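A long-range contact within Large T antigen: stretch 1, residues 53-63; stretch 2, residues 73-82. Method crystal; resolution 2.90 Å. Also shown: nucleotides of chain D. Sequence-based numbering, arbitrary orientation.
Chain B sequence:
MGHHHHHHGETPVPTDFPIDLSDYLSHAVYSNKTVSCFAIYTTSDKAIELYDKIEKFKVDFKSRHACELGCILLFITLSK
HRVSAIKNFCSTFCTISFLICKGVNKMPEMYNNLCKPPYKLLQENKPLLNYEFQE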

ATOM      1  N   LYS B  53       7.499 -20.091 -13.530  1.00 88.26           N
ATOM      2  CA  LYS B  53       6.959 -19.371 -12.382  1.00 82.85           C
ATOM      3  C   LYS B  53       7.340 -20.032 -11.064  1.00 83.02           C
ATOM      4  O   LYS B  53       7.490 -19.367 -10.039  1.00 72.68           O
ATOM      5  CB  LYS B  53       5.446 -19.257 -12.498  1.00 76.34           C
ATOM      6  N   ILE B  54       7.492 -21.350 -11.105  1.00 83.11           N
ATOM      7  CA  ILE B  54       7.798 -22.128  -9.914  1.00 71.56           C
ATOM      8  C   ILE B  54       9.106 -21.687  -9.260  1.00 76.66           C
ATOM      9  O   ILE B  54       9.349 -21.964  -8.085  1.00 74.84           O
ATOM     10  CB  ILE B  54       7.874 -23.632 -10.241  1.00 69.16           C
ATOM     11  CG1 ILE B  54       6.604 -24.084 -10.937  1.00 53.84           C
ATOM     12  CG2 ILE B  54       8.096 -24.440  -8.977  1.00 85.82           C
ATOM     13  N   GLU B  55       9.943 -20.992 -10.020  1.00 79.52           N
ATOM     14  CA  GLU B  55      11.251 -20.581  -9.515  1.00 85.20           C
ATOM     15  C   GLU B  55      11.187 -19.413  -8.526  1.00 85.82           C
ATOM     16  O   GLU B  55      12.097 -18.585  -8.470  1.00 92.81           O
ATOM     17  CB  GLU B  55      12.203 -20.258 -10.672  1.00100.33           C
ATOM     18  CG  GLU B  55      12.592 -21.475 -11.508  1.00112.75           C
ATOM     19  CD  GLU B  55      13.342 -22.534 -10.712  1.00110.27           C
ATOM     20  OE1 GLU B  55      13.762 -22.253  -9.569  1.00109.82           O
ATOM     21  OE2 GLU B  55      13.514 -23.655 -11.238  1.00101.24           O
ATOM     22  N   LYS B  56      10.112 -19.351  -7.747  1.00 84.81           N
ATOM     23  CA  LYS B  56      10.000 -18.367  -6.676  1.00 89.31           C
ATOM     24  C   LYS B  56      10.201 -19.048  -5.329  1.00 91.20           C
ATOM     25  O   LYS B  56      10.584 -18.415  -4.346  1.00 93.95           O
ATOM     26  CB  LYS B  56       8.640 -17.667  -6.710  1.00 89.51           C
ATOM     27  CG  LYS B  56       8.457 -16.642  -5.597  1.00 90.26           C
ATOM     28  CD  LYS B  56       7.107 -15.951  -5.678  1.00100.43           C
ATOM     29  CE  LYS B  56       6.921 -14.974  -4.526  1.00118.52           C
ATOM     30  NZ  LYS B  56       5.615 -14.261  -4.616  1.00128.74           N
ATOM     31  N   PHE B  57       9.938 -20.349  -5.298  1.00 85.79           N
ATOM     32  CA  PHE B  57      10.082 -21.135  -4.082  1.00 81.38           C
ATOM     33  C   PHE B  57      11.433 -21.840  -4.052  1.00 87.58           C
ATOM     34  O   PHE B  57      11.678 -22.690  -3.197  1.00 82.27           O
ATOM     35  CB  PHE B  57       8.954 -22.164  -3.975  1.00 85.30           C
ATOM     36  CG  PHE B  57       7.576 -21.561  -4.005  1.00 90.81           C
ATOM     37  CD1 PHE B  57       7.079 -20.887  -2.903  1.00 94.05           C
ATOM     38  CD2 PHE B  57       6.776 -21.677  -5.131  1.00 86.95           C
ATOM     39  CE1 PHE B  57       5.813 -20.334  -2.924  1.00 90.88           C
ATOM     40  CE2 PHE B  57       5.508 -21.128  -5.158  1.00 85.64           C
ATOM     41  CZ  PHE B  57       5.027 -20.455  -4.052  1.00 85.37           C
ATOM     42  N   LYS B  58      12.303 -21.478  -4.989  1.00 97.22           N
ATOM     43  CA  LYS B  58      13.628 -22.079  -5.090  1.00 97.78           C
ATOM     44  C   LYS B  58      13.530 -23.600  -5.081  1.00103.13           C
ATOM     45  O   LYS B  58      13.610 -24.228  -4.027  1.00111.73           O
ATOM     46  CB  LYS B  58      14.521 -21.590  -3.956  1.00 87.67           C
ATOM     47  N   VAL B  59      13.352 -24.189  -6.259  1.00 97.88           N
ATOM     48  CA  VAL B  59      13.189 -25.634  -6.367  1.00 94.95           C
ATOM     49  C   VAL B  59      14.519 -26.374  -6.427  1.00114.48           C
ATOM     50  O   VAL B  59      15.511 -25.859  -6.945  1.00124.85           O
ATOM     51  CB  VAL B  59      12.362 -26.022  -7.606  1.00 73.26           C
ATOM     52  CG1 VAL B  59      11.013 -25.335  -7.573  1.00 76.69           C
ATOM     53  CG2 VAL B  59      13.112 -25.671  -8.882  1.00 65.60           C
ATOM     54  N   ASP B  60      14.525 -27.589  -5.888  1.00120.26           N
ATOM     55  CA  ASP B  60      15.681 -28.468  -5.980  1.00122.95           C
ATOM     56  C   ASP B  60      15.567 -29.312  -7.239  1.00111.06           C
ATOM     57  O   ASP B  60      16.565 -29.792  -7.777  1.00113.98           O
ATOM     58  CB  ASP B  60      15.759 -29.379  -4.755  1.00128.80           C
ATOM     59  CG  ASP B  60      16.972 -30.288  -4.785  1.00137.75           C
ATOM     60  OD1 ASP B  60      16.840 -31.475  -4.418  1.00134.10           O
ATOM     61  OD2 ASP B  60      18.059 -29.811  -5.175  1.00146.20           O
ATOM     62  N   PHE B  61      14.335 -29.489  -7.701  1.00100.54           N
ATOM     63  CA  PHE B  61      14.068 -30.304  -8.874  1.00 93.66           C
ATOM     64  C   PHE B  61      12.679 -30.029  -9.442  1.00 85.64           C
ATOM     65  O   PHE B  61      11.767 -29.623  -8.719  1.00 78.15           O
ATOM     66  CB  PHE B  61      14.216 -31.786  -8.531  1.00105.45           C
ATOM     67  CG  PHE B  61      13.501 -32.694  -9.477  1.00113.98           C
ATOM     68  CD1 PHE B  61      14.130 -33.164 -10.615  1.00122.73           C
ATOM     69  CD2 PHE B  61      12.191 -33.070  -9.235  1.00110.06           C
ATOM     70  CE1 PHE B  61      13.467 -33.997 -11.491  1.00125.14           C
ATOM     71  CE2 PHE B  61      11.524 -33.901 -10.106  1.00113.88           C
ATOM     72  CZ  PHE B  61      12.161 -34.367 -11.236  1.00122.86           C
ATOM     73  N   LYS B  62      12.526 -30.261 -10.740  1.00 86.77           N
ATOM     74  CA  LYS B  62      11.267 -30.001 -11.422  1.00 85.94           C
ATOM     75  C   LYS B  62      11.247 -30.722 -12.759  1.00 87.14           C
ATOM     76  O   LYS B  62      12.297 -30.945 -13.367  1.00 75.74           O
ATOM     77  CB  LYS B  62      11.076 -28.496 -11.629  1.00 85.84           C
ATOM     78  CG  LYS B  62      12.098 -27.860 -12.559  1.00 97.20           C
ATOM     79  CD  LYS B  62      11.983 -26.343 -12.557  1.00105.30           C
ATOM     80  CE  LYS B  62      13.001 -25.712 -13.493  1.00114.01           C
ATOM     81  NZ  LYS B  62      14.384 -26.181 -13.198  1.00117.91           N
ATOM     82  N   SER B  63      10.052 -31.089 -13.214  1.00 95.47           N
ATOM     83  CA  SER B  63       9.911 -31.813 -14.472  1.00 89.17           C
ATOM     84  C   SER B  63       8.468 -31.874 -14.971  1.00 82.21           C
ATOM     85  O   SER B  63       7.525 -31.998 -14.187  1.00 69.51           O
ATOM     86  CB  SER B  63      10.475 -33.229 -14.344  1.00 79.68           C
ATOM     87  OG  SER B  63       9.683 -34.020 -13.478  1.00 78.08           O
ATOM     88  N   LEU B  73       3.085 -31.820 -14.311  1.00105.01           N
ATOM     89  CA  LEU B  73       4.398 -31.294 -13.960  1.00103.90           C
ATOM     90  C   LEU B  73       4.621 -31.365 -12.452  1.00 90.42           C
ATOM     91  O   LEU B  73       3.981 -30.645 -11.686  1.00 92.33           O
ATOM     92  CB  LEU B  73       4.552 -29.854 -14.459  1.00108.78           C
ATOM     93  CG  LEU B  73       5.904 -29.159 -14.256  1.00113.44           C
ATOM     94  CD1 LEU B  73       6.059 -27.993 -15.221  1.00120.69           C
ATOM     95  CD2 LEU B  73       6.093 -28.694 -12.817  1.00105.82           C
ATOM     96  N   LEU B  74       5.532 -32.236 -12.028  1.00 72.01           N
ATOM     97  CA  LEU B  74       5.864 -32.351 -10.614  1.00 68.72           C
ATOM     98  C   LEU B  74       7.196 -31.677 -10.296  1.00 72.41           C
ATOM     99  O   LEU B  74       8.032 -31.480 -11.179  1.00 79.85           O
ATOM    100  CB  LEU B  74       5.871 -33.818 -10.168  1.00 73.53           C
ATOM    101  CG  LEU B  74       6.615 -34.849 -11.022  1.00 75.29           C
ATOM    102  CD1 LEU B  74       8.092 -34.519 -11.134  1.00 68.21           C
ATOM    103  CD2 LEU B  74       6.427 -36.249 -10.451  1.00 86.42           C
ATOM    104  N   PHE B  75       7.383 -31.317  -9.032  1.00 76.68           N
ATOM    105  CA  PHE B  75       8.591 -30.626  -8.604  1.00 83.78           C
ATOM    106  C   PHE B  75       8.763 -30.692  -7.092  1.00 89.92           C
ATOM    107  O   PHE B  75       7.853 -31.088  -6.366  1.00 92.70           O
ATOM    108  CB  PHE B  75       8.567 -29.166  -9.064  1.00 84.08           C
ATOM    109  CG  PHE B  75       7.425 -28.370  -8.500  1.00 94.94           C
ATOM    110  CD1 PHE B  75       7.589 -27.614  -7.352  1.00100.75           C
ATOM    111  CD2 PHE B  75       6.186 -28.379  -9.119  1.00 92.27           C
ATOM    112  CE1 PHE B  75       6.536 -26.878  -6.832  1.00 91.43           C
ATOM    113  CE2 PHE B  75       5.133 -27.647  -8.605  1.00 80.16           C
ATOM    114  CZ  PHE B  75       5.308 -26.896  -7.461  1.00 74.15           C
ATOM    115  N   ILE B  76       9.941 -30.302  -6.625  1.00 91.88           N
ATOM    116  CA  ILE B  76      10.227 -30.305  -5.200  1.00 95.44           C
ATOM    117  C   ILE B  76      11.017 -29.067  -4.812  1.00 97.04           C
ATOM    118  O   ILE B  76      11.969 -28.683  -5.489  1.00104.87           O
ATOM    119  CB  ILE B  76      11.005 -31.563  -4.778  1.00101.77           C
ATOM    120  CG1 ILE B  76      11.249 -31.553  -3.267  1.00106.86           C
ATOM    121  CG2 ILE B  76      12.317 -31.661  -5.537  1.00105.73           C
ATOM    122  CD1 ILE B  76      12.009 -32.757  -2.767  1.00115.36           C
ATOM    123  N   THR B  77      10.604 -28.442  -3.719  1.00 90.17           N
ATOM    124  CA  THR B  77      11.264 -27.243  -3.231  1.00 85.52           C
ATOM    125  C   THR B  77      12.152 -27.549  -2.033  1.00 84.45           C
ATOM    126  O   THR B  77      12.085 -28.637  -1.456  1.00 92.85           O
ATOM    127  CB  THR B  77      10.236 -26.175  -2.830  1.00 86.04           C
ATOM    128  OG1 THR B  77       9.355 -26.714  -1.838  1.00 81.74           O
ATOM    129  CG2 THR B  77       9.424 -25.749  -4.037  1.00 84.23           C
ATOM    130  N   LEU B  78      12.981 -26.579  -1.667  1.00 73.34           N
ATOM    131  CA  LEU B  78      13.838 -26.706  -0.497  1.00 83.30           C
ATOM    132  C   LEU B  78      13.041 -26.400   0.768  1.00 83.98           C
ATOM    133  O   LEU B  78      13.111 -27.135   1.755  1.00 88.04           O
ATOM    134  CB  LEU B  78      15.049 -25.777  -0.613  1.00 91.19           C
ATOM    135  CG  LEU B  78      16.172 -26.187  -1.574  1.00102.78           C
ATOM    136  CD1 LEU B  78      16.703 -27.572  -1.229  1.00104.92           C
ATOM    137  CD2 LEU B  78      15.730 -26.130  -3.033  1.00101.38           C
ATOM    138  N   SER B  79      12.283 -25.311   0.729  1.00 75.66           N
ATOM    139  CA  SER B  79      11.426 -24.930   1.846  1.00 67.58           C
ATOM    140  C   SER B  79      10.095 -25.668   1.768  1.00 78.93           C
ATOM    141  O   SER B  79       9.604 -25.960   0.680  1.00 88.14           O
ATOM    142  CB  SER B  79      11.196 -23.417   1.850  1.00 62.69           C
ATOM    143  OG  SER B  79      10.878 -22.947   0.551  1.00 61.66           O
ATOM    144  N   LYS B  80       9.517 -25.977   2.923  1.00 81.44           N
ATOM    145  CA  LYS B  80       8.226 -26.657   2.963  1.00 75.70           C
ATOM    146  C   LYS B  80       7.089 -25.680   2.676  1.00 78.34           C
ATOM    147  O   LYS B  80       7.167 -24.500   3.019  1.00 74.31           O
ATOM    148  CB  LYS B  80       8.023 -27.350   4.310  1.00 62.55           C
ATOM    149  CG  LYS B  80       9.004 -28.479   4.574  1.00 66.70           C
ATOM    150  CD  LYS B  80       8.746 -29.117   5.924  1.00 69.65           C
ATOM    151  CE  LYS B  80       8.891 -28.102   7.038  1.00 77.02           C
ATOM    152  NZ  LYS B  80       8.608 -28.711   8.364  1.00 79.70           N
ATOM    153  N   HIS B  81       6.037 -26.178   2.032  1.00 82.95           N
ATOM    154  CA  HIS B  81       4.894 -25.346   1.669  1.00 75.15           C
ATOM    155  C   HIS B  81       3.582 -26.120   1.722  1.00 62.22           C
ATOM    156  O   HIS B  81       3.566 -27.352   1.657  1.00 56.20           O
ATOM    157  CB  HIS B  81       5.078 -24.754   0.270  1.00 70.82           C
ATOM    158  CG  HIS B  81       6.328 -23.952   0.108  1.00 74.22           C
ATOM    159  ND1 HIS B  81       6.418 -22.624   0.478  1.00 78.78           N
ATOM    160  CD2 HIS B  81       7.544 -24.281  -0.389  1.00 78.97           C
ATOM    161  CE1 HIS B  81       7.630 -22.177   0.219  1.00 86.52           C
ATOM    162  NE2 HIS B  81       8.336 -23.164  -0.310  1.00 89.10           N
ATOM    163  N   ARG B  82       2.483 -25.379   1.828  1.00 52.01           N
ATOM    164  CA  ARG B  82       1.145 -25.960   1.839  1.00 57.27           C
ATOM    165  C   ARG B  82       0.703 -26.409   0.452  1.00 69.05           C
ATOM    166  O   ARG B  82       1.095 -25.820  -0.557  1.00 64.04           O
ATOM    167  CB  ARG B  82       0.125 -24.955   2.376  1.00 58.51           C
ATOM    168  CG  ARG B  82      -0.032 -24.935   3.887  1.00 59.96           C
ATOM    169  CD  ARG B  82      -1.427 -24.455   4.263  1.00 65.48           C
ATOM    170  NE  ARG B  82      -1.571 -24.212   5.697  1.00 71.55           N
ATOM    171  CZ  ARG B  82      -2.708 -23.864   6.288  1.00 77.29           C
ATOM    172  NH1 ARG B  82      -3.817 -23.724   5.576  1.00 80.18           N
ATOM    173  NH2 ARG B  82      -2.740 -23.661   7.597  1.00 76.13           N
TER
ATOM    174  P    DG D  21       3.816 -21.407   2.167  1.00 72.03           P
ATOM    175  OP1  DG D  21       4.273 -20.736   0.931  1.00 81.74           O
ATOM    176  OP2  DG D  21       3.075 -22.684   2.090  1.00 60.81           O
ATOM    177  O5'  DG D  21       5.073 -21.654   3.116  1.00 88.32           O
ATOM    178  C5'  DG D  21       4.957 -22.514   4.238  1.00 74.68           C
ATOM    179  C4'  DG D  21       5.331 -21.768   5.503  1.00 74.66           C
ATOM    180  O4'  DG D  21       4.206 -20.975   5.954  1.00 79.75           O
ATOM    181  C3'  DG D  21       5.723 -22.640   6.686  1.00 74.09           C
ATOM    182  O3'  DG D  21       7.116 -22.917   6.618  1.00 73.87           O
ATOM    183  C2'  DG D  21       5.381 -21.732   7.863  1.00 74.35           C
ATOM    184  C1'  DG D  21       4.124 -21.022   7.365  1.00 77.44           C
ATOM    185  N9   DG D  21       2.878 -21.700   7.714  1.00 83.16           N
ATOM    186  C8   DG D  21       2.073 -22.440   6.879  1.00 77.64           C
ATOM    187  N7   DG D  21       1.017 -22.921   7.472  1.00 66.37           N
ATOM    188  C5   DG D  21       1.129 -22.471   8.780  1.00 76.88           C
ATOM    189  C6   DG D  21       0.278 -22.675   9.891  1.00 82.61           C
ATOM    190  O6   DG D  21      -0.780 -23.317   9.938  1.00 77.10           O
ATOM    191  N1   DG D  21       0.760 -22.043  11.035  1.00 98.36           N
ATOM    192  C2   DG D  21       1.920 -21.306  11.097  1.00 98.68           C
ATOM    193  N2   DG D  21       2.226 -20.769  12.290  1.00 97.43           N
ATOM    194  N3   DG D  21       2.727 -21.107  10.063  1.00 94.76           N
ATOM    195  C4   DG D  21       2.269 -21.718   8.945  1.00 87.67           C
ATOM    196  P    DA D  20      -1.740 -18.482   0.349  1.00 80.13           P
ATOM    197  OP1  DA D  20      -1.173 -17.985  -0.922  1.00 89.90           O
ATOM    198  OP2  DA D  20      -2.698 -19.605   0.330  1.00 83.27           O
ATOM    199  O5'  DA D  20      -0.560 -18.903   1.341  1.00 68.30           O
ATOM    200  C5'  DA D  20       0.438 -18.004   1.803  1.00 64.48           C
ATOM    201  C4'  DA D  20       1.237 -18.686   2.902  1.00 76.05           C
ATOM    202  O4'  DA D  20       0.498 -18.666   4.150  1.00 87.24           O
ATOM    203  C3'  DA D  20       1.570 -20.152   2.643  1.00 79.16           C
ATOM    204  O3'  DA D  20       2.920 -20.363   2.994  1.00 76.32           O
ATOM    205  C2'  DA D  20       0.649 -20.910   3.593  1.00 84.92           C
ATOM    206  C1'  DA D  20       0.602 -19.937   4.761  1.00 87.30           C
ATOM    207  N9   DA D  20      -0.542 -20.124   5.648  1.00 85.33           N
ATOM    208  C8   DA D  20      -1.772 -20.611   5.306  1.00 74.01           C
ATOM    209  N7   DA D  20      -2.611 -20.670   6.312  1.00 78.13           N
ATOM    210  C5   DA D  20      -1.881 -20.186   7.388  1.00 79.70           C
ATOM    211  C6   DA D  20      -2.203 -19.991   8.748  1.00 66.05           C
ATOM    212  N6   DA D  20      -3.402 -20.277   9.268  1.00 60.60           N
ATOM    213  N1   DA D  20      -1.244 -19.491   9.554  1.00 60.02           N
ATOM    214  C2   DA D  20      -0.046 -19.205   9.033  1.00 69.46           C
ATOM    215  N3   DA D  20       0.371 -19.345   7.776  1.00 83.58           N
ATOM    216  C4   DA D  20      -0.602 -19.844   6.996  1.00 88.14           C
ATOM    217  P    DC D  22       7.693 -24.313   7.168  1.00 82.61           P
ATOM    218  OP1  DC D  22       9.155 -24.319   6.945  1.00 81.54           O
ATOM    219  OP2  DC D  22       6.873 -25.403   6.597  1.00 89.23           O
ATOM    220  O5'  DC D  22       7.398 -24.247   8.744  1.00 70.33           O
ATOM    221  C5'  DC D  22       8.146 -23.362   9.584  1.00 60.34           C
ATOM    222  C4'  DC D  22       7.588 -23.281  10.999  1.00 62.86           C
ATOM    223  O4'  DC D  22       6.263 -22.693  10.977  1.00 69.97           O
ATOM    224  C3'  DC D  22       7.366 -24.602  11.720  1.00 69.12           C
ATOM    225  O3'  DC D  22       8.562 -25.106  12.282  1.00 60.82           O
ATOM    226  C2'  DC D  22       6.388 -24.178  12.807  1.00 72.45           C
ATOM    227  C1'  DC D  22       5.466 -23.282  11.994  1.00 71.90           C
ATOM    228  N1   DC D  22       4.340 -24.049  11.384  1.00 81.05           N
ATOM    229  C2   DC D  22       3.290 -24.467  12.207  1.00 81.28           C
ATOM    230  O2   DC D  22       3.323 -24.183  13.409  1.00 89.20           O
ATOM    231  N3   DC D  22       2.266 -25.168  11.665  1.00 69.52           N
ATOM    232  C4   DC D  22       2.268 -25.454  10.363  1.00 72.97           C
ATOM    233  N4   DC D  22       1.233 -26.148   9.877  1.00 71.74           N
ATOM    234  C5   DC D  22       3.332 -25.040   9.505  1.00 82.32           C
ATOM    235  C6   DC D  22       4.339 -24.348  10.051  1.00 83.92           C

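An antiparallel strand pair can absorb an irregularity without losing its hydrogen bonding, and this pair from Large T antigen illustrates how. The firmest polar contacts across the two stretches are amide-to-carbonyl bonds. Asp60 N donates to Ile76 O at 2.8 Å, Ile76 N donates to Phe61 O at 2.9 Å with a nearly straight angle of 168°, and Ser63 N donates to Leu74 O at 2.9 Å. The return bond of the last pair, from Leu74 N to Ser63 O, is equally short at 2.9 Å but weak, because its angle at the hydrogen is only 122°.

Strand 61-63 runs against strand 73-77 at 175°, and the register follows from the bonds. Phe61 with Ile76 and Ser63 with Leu74 are hydrogen-bonded pairs, whereas Lys62 and Phe75, between them, form a non-hydrogen-bonded pair whose CA atoms approach to 3.9 Å. There a CA-H...O contact, Lys62 CA to Leu74 O at 3.6 Å, adds to the contact; a second, Leu73 CA to Ser63 O at 3.2 Å, lies at the end of the ladder.

Beyond Phe61 the register slips by one residue, and Val59 pairs with Thr77. This beta bulge has a clear signature: the single carbonyl Ile76 O receives both the Asp60 amide and, more weakly, the Phe61 amide, with Phe61 N to Ile76 O at 3.3 Å. Two successive NH groups thus converge on one acceptor. The chain turns a corner at Asp60 and, on the partner, at Leu78 and Ser79. A weak bond from Leu78 N to Lys58 O, 3.4 Å long, ties the two stretches beyond the bulge, and the side chain of Leu78 folds back so that its CD2 lies 3.7 Å from Asp60 CB.

Alternation along the strands sorts the side chains. Phe61, Ser63, Leu74 and Ile76 share one face of the sheet, where Phe61 CB meets Ile76 CG2 at 3.5 Å and Phe61 CE2 meets Leu74 CD1 at 3.6 Å; both aliphatic methyls lie at the edge of the phenyl ring. Lys62 and Phe75 occupy the other face. Their CB atoms are 3.7 Å apart, but the lysine then leads away and its NZ forms a salt bridge with Glu55 OE2 at 3.3 Å. Over one face of the Phe75 ring lies Ile54, whose CG2 sits 3.8 Å from the ring centroid in a CH-pi contact, while Val59 CG1 approaches Phe75 CD1 at 4.1 Å.

Farther out, Phe57 packs its CB against Thr77 CG2 at 3.6 Å and turns the edge of its ring toward the face of His81, with ring centroids 4.7 Å apart. Both nitrogens of that imidazole are hydrogen-bonded: His81 NE2 with Ser79 OG at 2.7 Å, where either could be the donor, and His81 ND1, as donor, with OP1 of DG21 at 2.9 Å. An aromatic contact between the stretches therefore adjoins a phosphate contact with DNA.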